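Local structure of putative acetyltransferase (Nocardia farcinica, 3D9W) at residues A[222-227]-A[261-266]; A[52-57]-A[267-272]. The protein probably transfers an acetyl group from acetyl-coenzyme A to arylamine substrates. All blocks are in the same frame, centred on the assembly; numbering follows the deposited sequence.

Interaction 1 (A[222-227]-A[261-266]); sequences PFLQRF and EVINEL
L224 and R226 of the edge strand 223-227 face the C-terminal end of helix 259-265, with L224 CA 8.3 Å from I263 CA and the backbones nearer at R226, whose CA is 7.2 Å from L266 CA. No hydrogen bond crosses the gap, and the burial is modest, 137 Å² for both sides together. The apolar part is a single meeting of branches: L224 CD1 reaches I263 CG1 at 3.8 Å, the two side chains crossing at about a right angle. I263 leaves the helix obliquely, but with CG1 beside its backbone N (chi1 -67°) its outer end approaches the strand. At the other end of the contact a side chain meets backbone. The aliphatic base of R226 lies against the carbonyl oxygen of L266, with R226 CB 3.4 Å from L266 O and CG equally close, while the L266 side chain itself stays clear of the strand. R226 sets off with CG anti to its N and then bends at chi2 (62°), which carries the guanidinium away from that carbonyl to the main-chain oxygen of T47 and the carboxylate of D268. Its charged end is thus held at two nitrogens, NH1 by T47 O and NE by D268 OD2. The contact sets the helix end over one face of the four-stranded antiparallel sheet. F267 packs on L224, R226 and V262, filling between strand and helix. V262 and L266 reach further to L240 of strand 239-243, while Q225, on the opposite face of the strand, turns to F51, F139 and H232.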
ATOM      1  N   PRO A 222      -3.689 -16.281  -1.966  1.00 27.68           N
ATOM      2  CA  PRO A 222      -3.119 -15.415  -0.944  1.00 27.22           C
ATOM      3  C   PRO A 222      -1.962 -14.606  -1.501  1.00 26.47           C
ATOM      4  O   PRO A 222      -1.164 -15.109  -2.292  1.00 25.42           O
ATOM      5  CB  PRO A 222      -2.655 -16.408   0.105  1.00 26.88           C
ATOM      6  CG  PRO A 222      -3.697 -17.418   0.047  1.00 28.96           C
ATOM      7  CD  PRO A 222      -3.847 -17.642  -1.440  1.00 27.50           C
ATOM      8  N   PHE A 223      -1.894 -13.343  -1.100  1.00 25.56           N
ATOM      9  CA  PHE A 223      -0.810 -12.464  -1.512  1.00 24.50           C
ATOM     10  C   PHE A 223      -0.508 -11.547  -0.328  1.00 24.17           C
ATOM     11  O   PHE A 223      -1.237 -10.589  -0.062  1.00 25.01           O
ATOM     12  CB  PHE A 223      -1.199 -11.646  -2.736  1.00 24.15           C
ATOM     13  CG  PHE A 223      -0.055 -10.887  -3.323  1.00 24.91           C
ATOM     14  CD1 PHE A 223       0.976 -11.555  -3.971  1.00 25.21           C
ATOM     15  CD2 PHE A 223       0.033  -9.512  -3.168  1.00 26.16           C
ATOM     16  CE1 PHE A 223       2.078 -10.865  -4.449  1.00 25.14           C
ATOM     17  CE2 PHE A 223       1.127  -8.814  -3.641  1.00 26.63           C
ATOM     18  CZ  PHE A 223       2.153  -9.490  -4.281  1.00 26.02           C
ATOM     19  N   LEU A 224       0.567 -11.852   0.389  1.00 22.49           N
ATOM     20  CA  LEU A 224       0.940 -11.081   1.566  1.00 21.05           C
ATOM     21  C   LEU A 224       2.324 -10.445   1.482  1.00 21.24           C
ATOM     22  O   LEU A 224       3.279 -11.034   0.966  1.00 21.66           O
ATOM     23  CB  LEU A 224       0.899 -11.983   2.801  1.00 20.65           C
ATOM     24  CG  LEU A 224      -0.266 -12.964   2.917  1.00 19.61           C
ATOM     25  CD1 LEU A 224      -0.094 -13.832   4.151  1.00 17.30           C
ATOM     26  CD2 LEU A 224      -1.568 -12.192   2.975  1.00 19.31           C
ATOM     27  N   GLN A 225       2.428  -9.231   1.993  1.00 19.40           N
ATOM     28  CA  GLN A 225       3.702  -8.558   2.023  1.00 18.65           C
ATOM     29  C   GLN A 225       3.845  -7.987   3.420  1.00 19.92           C
ATOM     30  O   GLN A 225       2.853  -7.686   4.081  1.00 19.98           O
ATOM     31  CB  GLN A 225       3.758  -7.423   1.010  1.00 18.43           C
ATOM     32  CG  GLN A 225       3.528  -7.829  -0.410  1.00 17.83           C
ATOM     33  CD  GLN A 225       3.648  -6.655  -1.343  1.00 18.81           C
ATOM     34  OE1 GLN A 225       4.748  -6.164  -1.606  1.00 19.38           O
ATOM     35  NE2 GLN A 225       2.511  -6.180  -1.838  1.00 16.11           N
ATOM     36  N   ARG A 226       5.082  -7.885   3.882  1.00 19.38           N
ATOM     37  CA  ARG A 226       5.375  -7.310   5.183  1.00 19.07           C
ATOM     38  C   ARG A 226       6.606  -6.494   4.862  1.00 19.65           C
ATOM     39  O   ARG A 226       7.558  -7.007   4.270  1.00 19.12           O
ATOM     40  CB  ARG A 226       5.694  -8.392   6.214  1.00 18.38           C
ATOM     41  CG  ARG A 226       5.880  -7.846   7.614  1.00 16.74           C
ATOM     42  CD  ARG A 226       4.611  -7.185   8.102  1.00 17.21           C
ATOM     43  NE  ARG A 226       4.724  -6.792   9.501  1.00 19.36           N
ATOM     44  CZ  ARG A 226       5.208  -5.630   9.925  1.00 18.62           C
ATOM     45  NH1 ARG A 226       5.623  -4.720   9.057  1.00 18.50           N
ATOM     46  NH2 ARG A 226       5.297  -5.387  11.221  1.00 17.96           N
ATOM     47  N   PHE A 227       6.595  -5.220   5.220  1.00 19.53           N
ATOM     48  CA  PHE A 227       7.736  -4.386   4.886  1.00 19.79           C
ATOM     49  C   PHE A 227       8.525  -3.848   6.071  1.00 20.82           C
ATOM     50  O   PHE A 227       7.969  -3.257   6.999  1.00 21.74           O
ATOM     51  CB  PHE A 227       7.282  -3.233   3.996  1.00 16.69           C
ATOM     52  CG  PHE A 227       8.405  -2.448   3.418  1.00 15.09           C
ATOM     53  CD1 PHE A 227       9.353  -3.071   2.621  1.00 13.01           C
ATOM     54  CD2 PHE A 227       8.535  -1.088   3.688  1.00 14.27           C
ATOM     55  CE1 PHE A 227      10.420  -2.355   2.104  1.00 13.07           C
ATOM     56  CE2 PHE A 227       9.600  -0.361   3.175  1.00 12.89           C
ATOM     57  CZ  PHE A 227      10.547  -0.998   2.381  1.00 13.25           C
ATOM     58  N   GLU A 261       1.917 -20.698  10.438  1.00 19.47           N
ATOM     59  CA  GLU A 261       3.072 -20.185  11.156  1.00 19.46           C
ATOM     60  C   GLU A 261       3.750 -19.027  10.453  1.00 20.39           C
ATOM     61  O   GLU A 261       4.063 -18.016  11.078  1.00 21.69           O
ATOM     62  CB  GLU A 261       4.085 -21.300  11.391  1.00 17.79           C
ATOM     63  CG  GLU A 261       5.398 -20.805  11.938  1.00 16.70           C
ATOM     64  CD  GLU A 261       6.089 -21.826  12.793  1.00 17.08           C
ATOM     65  OE1 GLU A 261       5.567 -22.149  13.869  1.00 16.84           O
ATOM     66  OE2 GLU A 261       7.158 -22.306  12.393  1.00 20.22           O
ATOM     67  N   VAL A 262       3.989 -19.183   9.154  1.00 20.90           N
ATOM     68  CA  VAL A 262       4.635 -18.139   8.364  1.00 20.65           C
ATOM     69  C   VAL A 262       3.813 -16.861   8.404  1.00 21.03           C
ATOM     70  O   VAL A 262       4.356 -15.770   8.533  1.00 21.14           O
ATOM     71  CB  VAL A 262       4.805 -18.580   6.895  1.00 19.61           C
ATOM     72  CG1 VAL A 262       5.113 -17.387   6.018  1.00 18.34           C
ATOM     73  CG2 VAL A 262       5.923 -19.600   6.792  1.00 20.60           C
ATOM     74  N   ILE A 263       2.497 -17.019   8.308  1.00 20.73           N
ATOM     75  CA  ILE A 263       1.570 -15.905   8.309  1.00 21.57           C
ATOM     76  C   ILE A 263       1.503 -15.169   9.645  1.00 22.89           C
ATOM     77  O   ILE A 263       1.242 -13.969   9.681  1.00 24.18           O
ATOM     78  CB  ILE A 263       0.176 -16.395   7.898  1.00 21.15           C
ATOM     79  CG1 ILE A 263       0.216 -16.836   6.433  1.00 21.14           C
ATOM     80  CG2 ILE A 263      -0.860 -15.296   8.089  1.00 22.02           C
ATOM     81  CD1 ILE A 263      -1.052 -17.512   5.976  1.00 20.76           C
ATOM     82  N   ASN A 264       1.743 -15.883  10.740  1.00 22.49           N
ATOM     83  CA  ASN A 264       1.722 -15.278  12.068  1.00 21.53           C
ATOM     84  C   ASN A 264       3.054 -14.604  12.407  1.00 22.01           C
ATOM     85  O   ASN A 264       3.090 -13.443  12.838  1.00 22.58           O
ATOM     86  CB  ASN A 264       1.413 -16.338  13.127  1.00 20.13           C
ATOM     87  CG  ASN A 264       1.825 -15.904  14.527  1.00 20.47           C
ATOM     88  OD1 ASN A 264       1.307 -14.935  15.068  1.00 20.90           O
ATOM     89  ND2 ASN A 264       2.765 -16.625  15.114  1.00 20.64           N
ATOM     90  N   GLU A 265       4.147 -15.333  12.204  1.00 20.07           N
ATOM     91  CA  GLU A 265       5.467 -14.813  12.515  1.00 20.17           C
ATOM     92  C   GLU A 265       5.984 -13.803  11.508  1.00 20.07           C
ATOM     93  O   GLU A 265       6.493 -12.747  11.885  1.00 21.00           O
ATOM     94  CB  GLU A 265       6.468 -15.958  12.624  1.00 21.54           C
ATOM     95  CG  GLU A 265       5.968 -17.157  13.407  1.00 23.91           C
ATOM     96  CD  GLU A 265       7.071 -18.142  13.724  1.00 23.64           C
ATOM     97  OE1 GLU A 265       7.863 -18.476  12.823  1.00 25.42           O
ATOM     98  OE2 GLU A 265       7.142 -18.590  14.880  1.00 25.33           O
ATOM     99  N   LEU A 266       5.845 -14.132  10.226  1.00 19.84           N
ATOM    100  CA  LEU A 266       6.322 -13.273   9.149  1.00 19.76           C
ATOM    101  C   LEU A 266       5.400 -12.187   8.644  1.00 20.74           C
ATOM    102  O   LEU A 266       5.851 -11.255   7.988  1.00 22.98           O
ATOM    103  CB  LEU A 266       6.727 -14.110   7.945  1.00 15.99           C
ATOM    104  CG  LEU A 266       8.008 -14.894   8.105  1.00 16.86           C
ATOM    105  CD1 LEU A 266       8.757 -14.861   6.782  1.00 16.51           C
ATOM    106  CD2 LEU A 266       8.860 -14.284   9.197  1.00 16.97           C
TER

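Interaction 2 (A[52-57]-A[267-272]); sequences ENLEAV and FDIELP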
ATOM      1  N   GLU A  52      -2.231  -7.591   2.819  1.00 19.54           N
ATOM      2  CA  GLU A  52      -2.932  -8.840   2.564  1.00 21.02           C
ATOM      3  C   GLU A  52      -4.231  -8.667   1.803  1.00 21.44           C
ATOM      4  O   GLU A  52      -4.847  -7.604   1.842  1.00 21.14           O
ATOM      5  CB  GLU A  52      -3.238  -9.528   3.884  1.00 21.23           C
ATOM      6  CG  GLU A  52      -3.954  -8.614   4.833  1.00 22.95           C
ATOM      7  CD  GLU A  52      -5.016  -9.325   5.599  1.00 23.10           C
ATOM      8  OE1 GLU A  52      -5.889  -9.919   4.942  1.00 25.17           O
ATOM      9  OE2 GLU A  52      -4.984  -9.291   6.847  1.00 24.22           O
ATOM     10  N   ASN A  53      -4.643  -9.741   1.135  1.00 21.58           N
ATOM     11  CA  ASN A  53      -5.870  -9.775   0.351  1.00 23.64           C
ATOM     12  C   ASN A  53      -6.714 -10.933   0.852  1.00 25.47           C
ATOM     13  O   ASN A  53      -7.580 -11.437   0.139  1.00 26.90           O
ATOM     14  CB  ASN A  53      -5.543  -9.986  -1.134  1.00 22.73           C
ATOM     15  CG  ASN A  53      -4.838 -11.317  -1.399  1.00 23.40           C
ATOM     16  OD1 ASN A  53      -4.090 -11.811  -0.551  1.00 25.07           O
ATOM     17  ND2 ASN A  53      -5.057 -11.891  -2.583  1.00 20.19           N
ATOM     18  N   LEU A  54      -6.470 -11.346   2.090  1.00 26.81           N
ATOM     19  CA  LEU A  54      -7.182 -12.481   2.659  1.00 28.07           C
ATOM     20  C   LEU A  54      -8.716 -12.438   2.640  1.00 29.45           C
ATOM     21  O   LEU A  54      -9.351 -13.450   2.330  1.00 30.94           O
ATOM     22  CB  LEU A  54      -6.674 -12.761   4.076  1.00 27.92           C
ATOM     23  CG  LEU A  54      -5.285 -13.403   4.134  1.00 27.43           C
ATOM     24  CD1 LEU A  54      -4.980 -13.836   5.549  1.00 27.87           C
ATOM     25  CD2 LEU A  54      -5.236 -14.604   3.212  1.00 27.27           C
ATOM     26  N   GLU A  55      -9.324 -11.298   2.956  1.00 29.09           N
ATOM     27  CA  GLU A  55     -10.784 -11.229   2.937  1.00 28.59           C
ATOM     28  C   GLU A  55     -11.305 -11.626   1.575  1.00 28.08           C
ATOM     29  O   GLU A  55     -12.230 -12.429   1.470  1.00 27.57           O
ATOM     30  CB  GLU A  55     -11.276  -9.826   3.274  1.00 29.49           C
ATOM     31  CG  GLU A  55     -11.075  -9.462   4.722  1.00 30.62           C
ATOM     32  CD  GLU A  55     -11.488 -10.591   5.646  1.00 32.39           C
ATOM     33  OE1 GLU A  55     -12.711 -10.862   5.761  1.00 32.86           O
ATOM     34  OE2 GLU A  55     -10.580 -11.215   6.244  1.00 31.26           O
ATOM     35  N   ALA A  56     -10.696 -11.058   0.537  1.00 27.34           N
ATOM     36  CA  ALA A  56     -11.072 -11.343  -0.845  1.00 26.90           C
ATOM     37  C   ALA A  56     -10.904 -12.830  -1.189  1.00 25.66           C
ATOM     38  O   ALA A  56     -11.716 -13.407  -1.909  1.00 26.06           O
ATOM     39  CB  ALA A  56     -10.241 -10.484  -1.792  1.00 26.04           C
ATOM     40  N   VAL A  57      -9.854 -13.449  -0.668  1.00 24.00           N
ATOM     41  CA  VAL A  57      -9.615 -14.854  -0.942  1.00 23.43           C
ATOM     42  C   VAL A  57     -10.592 -15.728  -0.184  1.00 24.28           C
ATOM     43  O   VAL A  57     -10.868 -16.855  -0.583  1.00 25.21           O
ATOM     44  CB  VAL A  57      -8.211 -15.276  -0.536  1.00 22.15           C
ATOM     45  CG1 VAL A  57      -7.931 -16.664  -1.076  1.00 20.12           C
ATOM     46  CG2 VAL A  57      -7.193 -14.265  -1.049  1.00 21.75           C
ATOM     47  N   PHE A 267       4.115 -12.286   8.937  1.00 22.26           N
ATOM     48  CA  PHE A 267       3.197 -11.294   8.420  1.00 21.92           C
ATOM     49  C   PHE A 267       2.295 -10.674   9.460  1.00 21.83           C
ATOM     50  O   PHE A 267       1.428  -9.864   9.139  1.00 22.73           O
ATOM     51  CB  PHE A 267       2.394 -11.935   7.289  1.00 22.20           C
ATOM     52  CG  PHE A 267       3.241 -12.320   6.109  1.00 20.09           C
ATOM     53  CD1 PHE A 267       3.728 -11.343   5.239  1.00 19.92           C
ATOM     54  CD2 PHE A 267       3.606 -13.640   5.900  1.00 19.30           C
ATOM     55  CE1 PHE A 267       4.567 -11.674   4.176  1.00 18.21           C
ATOM     56  CE2 PHE A 267       4.449 -13.987   4.838  1.00 19.15           C
ATOM     57  CZ  PHE A 267       4.929 -13.000   3.976  1.00 18.66           C
ATOM     58  N   ASP A 268       2.510 -11.063  10.710  1.00 21.16           N
ATOM     59  CA  ASP A 268       1.751 -10.541  11.832  1.00 20.48           C
ATOM     60  C   ASP A 268       0.270 -10.481  11.551  1.00 19.64           C
ATOM     61  O   ASP A 268      -0.401  -9.498  11.852  1.00 19.25           O
ATOM     62  CB  ASP A 268       2.289  -9.172  12.196  1.00 19.33           C
ATOM     63  CG  ASP A 268       3.752  -9.218  12.509  1.00 20.39           C
ATOM     64  OD1 ASP A 268       4.126 -10.042  13.373  1.00 21.23           O
ATOM     65  OD2 ASP A 268       4.524  -8.454  11.889  1.00 18.19           O
ATOM     66  N   ILE A 269      -0.213 -11.562  10.961  1.00 19.41           N
ATOM     67  CA  ILE A 269      -1.606 -11.717  10.620  1.00 20.96           C
ATOM     68  C   ILE A 269      -2.123 -12.893  11.439  1.00 22.76           C
ATOM     69  O   ILE A 269      -1.496 -13.947  11.474  1.00 23.52           O
ATOM     70  CB  ILE A 269      -1.753 -11.991   9.114  1.00 21.07           C
ATOM     71  CG1 ILE A 269      -1.382 -10.725   8.345  1.00 18.93           C
ATOM     72  CG2 ILE A 269      -3.164 -12.477   8.786  1.00 22.12           C
ATOM     73  CD1 ILE A 269      -1.446 -10.865   6.852  1.00 19.98           C
ATOM     74  N   GLU A 270      -3.257 -12.688  12.109  1.00 24.81           N
ATOM     75  CA  GLU A 270      -3.895 -13.707  12.949  1.00 26.89           C
ATOM     76  C   GLU A 270      -5.317 -13.964  12.438  1.00 26.99           C
ATOM     77  O   GLU A 270      -6.113 -13.035  12.298  1.00 26.44           O
ATOM     78  CB  GLU A 270      -3.951 -13.218  14.402  1.00 29.56           C
ATOM     79  CG  GLU A 270      -3.850 -14.313  15.447  1.00 31.92           C
ATOM     80  CD  GLU A 270      -2.862 -13.960  16.553  1.00 33.68           C
ATOM     81  OE1 GLU A 270      -1.765 -13.429  16.239  1.00 32.90           O
ATOM     82  OE2 GLU A 270      -3.180 -14.226  17.734  1.00 34.58           O
ATOM     83  N   LEU A 271      -5.631 -15.226  12.172  1.00 27.65           N
ATOM     84  CA  LEU A 271      -6.939 -15.594  11.660  1.00 28.03           C
ATOM     85  C   LEU A 271      -7.589 -16.675  12.496  1.00 30.34           C
ATOM     86  O   LEU A 271      -6.913 -17.460  13.150  1.00 31.51           O
ATOM     87  CB  LEU A 271      -6.812 -16.143  10.252  1.00 27.70           C
ATOM     88  CG  LEU A 271      -6.024 -15.382   9.209  1.00 29.20           C
ATOM     89  CD1 LEU A 271      -6.078 -16.134   7.872  1.00 28.62           C
ATOM     90  CD2 LEU A 271      -6.602 -13.984   9.075  1.00 29.80           C
ATOM     91  N   PRO A 272      -8.923 -16.739  12.478  1.00 32.03           N
ATOM     92  CA  PRO A 272      -9.579 -17.785  13.266  1.00 32.79           C
ATOM     93  C   PRO A 272      -9.245 -19.110  12.578  1.00 34.08           C
ATOM     94  O   PRO A 272      -8.789 -19.131  11.428  1.00 34.29           O
ATOM     95  CB  PRO A 272     -11.061 -17.442  13.139  1.00 33.73           C
ATOM     96  CG  PRO A 272     -11.063 -15.948  12.922  1.00 33.26           C
ATOM     97  CD  PRO A 272      -9.900 -15.762  11.967  1.00 32.98           C
TER
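I269 and L54 have the most surface buried here, followed by E52, and between them they join the start of helix 54-57 to the loop that leads into helix 273-280. I269 turns its CD1 methyl against the aliphatic part of E52: CD1 lies 3.7 Å from E52 CB, with E52 CG a little further off, and the same methyl also lies along the carboxylate, near E52 CD and OE2. The other branch, I269 CG2, reaches L54 CD1 at 4.0 Å, so one isoleucine bridges both residues. L54 presents that same CD1 to the end of L271, whose CD1 is 3.4 Å away and CD2 3.9 Å, the two leucines meeting at a slant. No hydrogen bond links the segments. E52 nevertheless has a polar task. With CG set between its backbone N and carbonyl carbon (chi1 53°) and a further bend at chi2, its carboxylate folds back over the turn. OE1 takes a weak bond from L54 N (3.2 Å, 131° at the hydrogen), and OE2 pairs with R78 and accepts from G79 N. The buried carboxylate is therefore flanked by a positive charge, which would probably favour its ionised form, even as it touches the I269 methyl. R78 also lines the apolar cluster, touching L54, I269 and L271. Beyond it, L54 packs on L224 of strand 223-227 and on L279 of helix 273-280, L271 on L276 of that helix, and I269 on I263 of helix 259-265.

How the interactions relate
Interactions 1 and 2 lie side by side, their centres about 8 Å apart, and L266 runs straight on into F267. Crossed bonds tie them together: F223 N lies 2.7 Å from N53 OD1, a probable hydrogen bond, and the salt bridge of R226 NE to D268 OD2 measures 2.9 Å. L224 CD2 also packs on E52 CB. Residues 222-227 thus lie against both the loop before helix 54-57 and the turn after helix 259-265. R78 and G79, which hold E52, probably open the family's RGGxC signature, whose cysteine is the nucleophile; R77, just before them, holds D268 and E270. The packing is thus tied to the chain leading into the probable nucleophile.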